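Local coordinates for ThiS/MoaD family protein (Amycolatopsis orientalis, PDB 4N6E), which probably acts as a small ubiquitin-like sulfur carrier (CysO) that supplies sulfur to its partner BexX in 2-thiosugar biosynthesis, at residues B[25-30]-B[70-75]; B[13-18]-B[37-42]. All blocks are in the same frame, centred on the assembly; numbering follows the deposited sequence.

In the fold
The two contacts sit at the two ends of the same helix, 28-38, which packs with the mixed five-stranded sheet of a ubiquitin-like (beta-grasp) fold. Interaction 1 joins its first turn to the loop between strands 63-64 and 80-88; interaction 2 joins the residues around and after its last turn to the loop between strands 3-6 and 20-23. Their centres are 19 Å apart, on opposite sides of the chain's centre, and their nearest atoms are about 8 Å apart. Along the chain the segments alternate, 13-18, 25-30, 37-42, 70-75, so loops from early and late in the sequence each meet one end of the helix. Neither contact is touched by another chain of the complex.

Interaction 1 (B[25-30]-B[70-75]); sequences GATVLE and GLEAEV
Backbone hydrogen bonds link L29 with L71, V28 weakly with A73, and A26 with V75. L29 N donates to L71 O (3.0 Å); V28 N reaches A73 O in a bent bond (123° at the hydrogen). V75 N donates in return to A26 O, at a modelled length too short to be taken literally. T27 CA adds a CA-H...O contact to A73 O.

Side chains pack beside the backbone bonds. V28 CG2, anti to the carbonyl carbon, meets A73 CB at 3.9 Å and V75 CG2 at 4.3 Å, and V65 also touches V28 and A73. L29 and L71 meet through their CB atoms, 4.1 Å apart. The polar E72 is bent at chi2 (-54°) and runs alongside T27, its carboxylate OE1 3.9 Å from the methyl T27 CG2.

Within 25-30, T27 OG1 accepts from E30 N at 3.1 Å. E30 OE1 takes A26 N at 2.7 Å, nearly along its C-O axis, and T27 N only weakly. The E30 carboxylate, in the first turn, is probably favourably placed relative to the helix dipole. T27 and E30 thus form a capping box at the start of helix 28-38, the helix of the beta-grasp fold, with loop 70-75 lying against that first turn.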
loop_
_atom_site.group_PDB
_atom_site.type_symbol
_atom_site.label_atom_id
_atom_site.label_comp_id
_atom_site.label_asym_id
_atom_site.label_seq_id
_atom_site.Cartn_x
_atom_site.Cartn_y
_atom_site.Cartn_z
ATOM N N GLY B 25 9.047 -49.864 31.915
ATOM C CA GLY B 25 10.322 -49.258 32.294
ATOM C C GLY B 25 10.223 -48.455 33.578
ATOM O O GLY B 25 9.125 -48.118 34.037
ATOM N N ALA B 26 11.378 -48.150 34.160
ATOM C CA ALA B 26 11.437 -47.442 35.441
ATOM C C ALA B 26 11.928 -46.003 35.290
ATOM O O ALA B 26 11.482 -45.135 36.030
ATOM C CB ALA B 26 12.316 -48.201 36.426
ATOM N N THR B 27 12.861 -45.768 34.367
ATOM C CA THR B 27 13.281 -44.420 34.019
ATOM C C THR B 27 12.575 -43.982 32.735
ATOM O O THR B 27 11.894 -44.773 32.090
ATOM C CB THR B 27 14.806 -44.318 33.800
ATOM O OG1 THR B 27 15.201 -45.176 32.724
ATOM C CG2 THR B 27 15.576 -44.685 35.063
ATOM N N VAL B 28 12.729 -42.708 32.381
ATOM C CA VAL B 28 12.210 -42.193 31.123
ATOM C C VAL B 28 12.909 -42.893 29.972
ATOM O O VAL B 28 12.272 -43.240 28.984
ATOM C CB VAL B 28 12.427 -40.663 31.001
ATOM C CG1 VAL B 28 12.229 -40.184 29.567
ATOM C CG2 VAL B 28 11.492 -39.921 31.936
ATOM N N LEU B 29 14.222 -43.084 30.113
ATOM C CA LEU B 29 15.057 -43.623 29.043
ATOM C C LEU B 29 14.757 -45.091 28.753
ATOM O O LEU B 29 14.910 -45.552 27.617
ATOM C CB LEU B 29 16.537 -43.453 29.390
ATOM C CG LEU B 29 17.568 -44.078 28.445
ATOM C CD1 LEU B 29 17.380 -43.596 27.013
ATOM C CD2 LEU B 29 18.979 -43.772 28.936
ATOM N N GLU B 30 14.339 -45.824 29.778
ATOM C CA GLU B 30 13.893 -47.198 29.588
ATOM C C GLU B 30 12.585 -47.205 28.804
ATOM O O GLU B 30 12.413 -48.028 27.909
ATOM C CB GLU B 30 13.736 -47.931 30.931
ATOM C CG GLU B 30 15.070 -48.274 31.594
ATOM C CD GLU B 30 14.922 -49.100 32.863
ATOM O OE1 GLU B 30 13.888 -48.984 33.563
ATOM O OE2 GLU B 30 15.856 -49.872 33.161
ATOM N N GLY B 70 15.499 -35.637 34.075
ATOM C CA GLY B 70 15.602 -35.765 32.617
ATOM C C GLY B 70 15.327 -37.190 32.145
ATOM O O GLY B 70 14.293 -37.777 32.454
ATOM N N LEU B 71 16.277 -37.752 31.414
ATOM C CA LEU B 71 16.208 -39.153 31.002
ATOM C C LEU B 71 16.142 -40.126 32.180
ATOM O O LEU B 71 15.569 -41.215 32.050
ATOM C CB LEU B 71 17.413 -39.498 30.131
ATOM C CG LEU B 71 17.486 -38.728 28.815
ATOM C CD1 LEU B 71 18.897 -38.811 28.263
ATOM C CD2 LEU B 71 16.465 -39.248 27.813
ATOM N N GLU B 72 16.719 -39.738 33.319
ATOM C CA GLU B 72 16.763 -40.614 34.491
ATOM C C GLU B 72 15.578 -40.450 35.448
ATOM O O GLU B 72 15.599 -41.025 36.531
ATOM C CB GLU B 72 18.078 -40.421 35.261
ATOM C CG GLU B 72 19.347 -40.558 34.418
ATOM C CD GLU B 72 19.440 -41.875 33.643
ATOM O OE1 GLU B 72 18.948 -42.910 34.150
ATOM O OE2 GLU B 72 20.016 -41.877 32.524
ATOM N N ALA B 73 14.549 -39.698 35.055
ATOM C CA ALA B 73 13.395 -39.459 35.927
ATOM C C ALA B 73 12.571 -40.729 36.123
ATOM O O ALA B 73 12.418 -41.515 35.191
ATOM C CB ALA B 73 12.520 -38.343 35.368
ATOM N N GLU B 74 12.035 -40.912 37.333
ATOM C CA GLU B 74 11.306 -42.134 37.699
ATOM C C GLU B 74 9.952 -42.290 37.003
ATOM O O GLU B 74 9.165 -41.343 36.925
ATOM C CB GLU B 74 11.067 -42.192 39.211
ATOM C CG GLU B 74 12.318 -42.383 40.051
ATOM C CD GLU B 74 12.025 -42.351 41.548
ATOM O OE1 GLU B 74 10.994 -42.928 41.975
ATOM O OE2 GLU B 74 12.828 -41.749 42.300
ATOM N N VAL B 75 9.688 -43.512 36.542
ATOM C CA VAL B 75 8.416 -43.896 35.929
ATOM C C VAL B 75 7.860 -45.087 36.704
ATOM O O VAL B 75 8.499 -46.136 36.760
ATOM C CB VAL B 75 8.586 -44.328 34.451
ATOM C CG1 VAL B 75 7.227 -44.519 33.795
ATOM C CG2 VAL B 75 9.419 -43.323 33.672
#

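Interaction 2 (B[13-18]-B[37-42]); sequences THTGGE and SRHAGI
Two turns meet beside the end of helix 28-38 in this ubiquitin-like fold: T15 begins a type I' turn that runs to E18, and H39 begins a type II turn that runs to I42. No hydrogen bond crosses between them. T15 CB stands over the centre of one face of the H39 ring, a CH-pi contact 4.2 Å from the centroid and 9° off the ring normal; R38 CB lies over the opposite face, offset toward the rim. Chi1 (-57°) sets H39 CG anti to the carbonyl carbon, 3.9 Å from T15 CA; ND1 lies 3.5 Å from the same atom. Closer to the chain, H39 CB meets H14 O.

An alanine in place of H39 would probably leave T15 CB without the ring face it rests on and open a gap between the two turns.

H14 brings CD2 to 3.7 Å from G41 C, with A40 O at the ring edge, while H14 CB and I42 CB lie 4.1 Å apart. T15 CG2 touches I42 CD1 at 4.0 Å. T15 OG1 donates to E18 O at 2.9 Å, on a lone pair, bracing its own turn; H14 ND1 bonds to L11 O.

Around the contact, H39 also touches V21 of strand 20-23, and I42 packs on V35 and E36 of helix 28-38.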
loop_
_atom_site.group_PDB
_atom_site.type_symbol
_atom_site.label_atom_id
_atom_site.label_comp_id
_atom_site.label_asym_id
_atom_site.label_seq_id
_atom_site.Cartn_x
_atom_site.Cartn_y
_atom_site.Cartn_z
ATOM N N THR B 13 3.775 -41.022 12.443
ATOM C CA THR B 13 4.424 -41.715 11.328
ATOM C C THR B 13 5.189 -42.943 11.829
ATOM O O THR B 13 5.062 -44.027 11.263
ATOM C CB THR B 13 5.429 -40.797 10.586
ATOM O OG1 THR B 13 4.938 -39.452 10.565
ATOM C CG2 THR B 13 5.663 -41.275 9.152
ATOM N N HIS B 14 5.956 -42.770 12.905
ATOM C CA HIS B 14 6.847 -43.823 13.414
ATOM C C HIS B 14 6.116 -44.902 14.211
ATOM O O HIS B 14 6.627 -46.012 14.346
ATOM C CB HIS B 14 7.939 -43.229 14.299
ATOM C CG HIS B 14 8.721 -42.133 13.647
ATOM N ND1 HIS B 14 8.267 -40.832 13.579
ATOM C CD2 HIS B 14 9.934 -42.139 13.046
ATOM C CE1 HIS B 14 9.164 -40.086 12.958
ATOM N NE2 HIS B 14 10.186 -40.855 12.627
ATOM N N THR B 15 4.934 -44.578 14.736
ATOM C CA THR B 15 4.157 -45.523 15.545
ATOM C C THR B 15 2.973 -46.153 14.789
ATOM O O THR B 15 1.922 -46.447 15.387
ATOM C CB THR B 15 3.630 -44.846 16.833
ATOM O OG1 THR B 15 2.681 -43.824 16.501
ATOM C CG2 THR B 15 4.782 -44.250 17.633
ATOM N N GLY B 16 3.149 -46.366 13.483
ATOM C CA GLY B 16 2.068 -46.853 12.624
ATOM C C GLY B 16 0.762 -46.090 12.802
ATOM O O GLY B 16 -0.323 -46.690 12.819
ATOM N N GLY B 17 0.874 -44.767 12.961
ATOM C CA GLY B 17 -0.281 -43.873 13.043
ATOM C C GLY B 17 -1.136 -43.952 14.297
ATOM O O GLY B 17 -2.239 -43.403 14.306
ATOM N N GLU B 18 -0.648 -44.620 15.350
ATOM C CA GLU B 18 -1.393 -44.723 16.620
ATOM C C GLU B 18 -1.028 -43.576 17.560
ATOM O O GLU B 18 0.149 -43.221 17.692
ATOM C CB GLU B 18 -1.144 -46.071 17.318
ATOM C CG GLU B 18 -1.865 -47.260 16.688
ATOM C CD GLU B 18 -3.374 -47.071 16.606
ATOM O OE1 GLU B 18 -4.074 -47.248 17.631
ATOM O OE2 GLU B 18 -3.864 -46.750 15.501
ATOM N N SER B 37 12.044 -50.266 20.351
ATOM C CA SER B 37 12.106 -51.689 20.018
ATOM C C SER B 37 10.911 -52.126 19.175
ATOM O O SER B 37 11.043 -52.990 18.317
ATOM C CB SER B 37 12.174 -52.527 21.300
ATOM O OG SER B 37 10.942 -52.490 22.008
ATOM N N ARG B 38 9.751 -51.532 19.434
ATOM C CA ARG B 38 8.572 -51.766 18.613
ATOM C C ARG B 38 8.555 -50.861 17.374
ATOM O O ARG B 38 8.261 -51.317 16.267
ATOM C CB ARG B 38 7.295 -51.506 19.407
ATOM C CG ARG B 38 7.163 -52.254 20.722
ATOM C CD ARG B 38 5.688 -52.517 20.995
ATOM N NE ARG B 38 5.307 -52.385 22.397
ATOM C CZ ARG B 38 4.066 -52.547 22.854
ATOM N NH1 ARG B 38 3.068 -52.851 22.027
ATOM N NH2 ARG B 38 3.816 -52.403 24.148
ATOM N N HIS B 39 8.874 -49.580 17.574
ATOM C CA HIS B 39 8.666 -48.546 16.561
ATOM C C HIS B 39 9.963 -47.824 16.228
ATOM O O HIS B 39 10.191 -46.708 16.689
ATOM C CB HIS B 39 7.653 -47.535 17.080
ATOM C CG HIS B 39 6.336 -48.138 17.459
ATOM N ND1 HIS B 39 5.426 -48.586 16.527
ATOM C CD2 HIS B 39 5.768 -48.346 18.669
ATOM C CE1 HIS B 39 4.356 -49.053 17.147
ATOM N NE2 HIS B 39 4.538 -48.918 18.448
ATOM N N ALA B 40 10.806 -48.459 15.420
ATOM C CA ALA B 40 12.114 -47.897 15.069
ATOM C C ALA B 40 12.005 -46.461 14.545
ATOM O O ALA B 40 10.992 -46.084 13.945
ATOM C CB ALA B 40 12.816 -48.780 14.042
ATOM N N GLY B 41 13.047 -45.668 14.797
ATOM C CA GLY B 41 13.134 -44.296 14.288
ATOM C C GLY B 41 12.712 -43.196 15.253
ATOM O O GLY B 41 13.228 -42.079 15.175
ATOM N N ILE B 42 11.783 -43.493 16.161
ATOM C CA ILE B 42 11.264 -42.471 17.082
ATOM C C ILE B 42 12.321 -41.932 18.054
ATOM O O ILE B 42 12.390 -40.726 18.274
ATOM C CB ILE B 42 10.002 -42.956 17.849
ATOM C CG1 ILE B 42 9.289 -41.767 18.503
ATOM C CG2 ILE B 42 10.340 -44.025 18.884
ATOM C CD1 ILE B 42 7.880 -42.062 18.963
#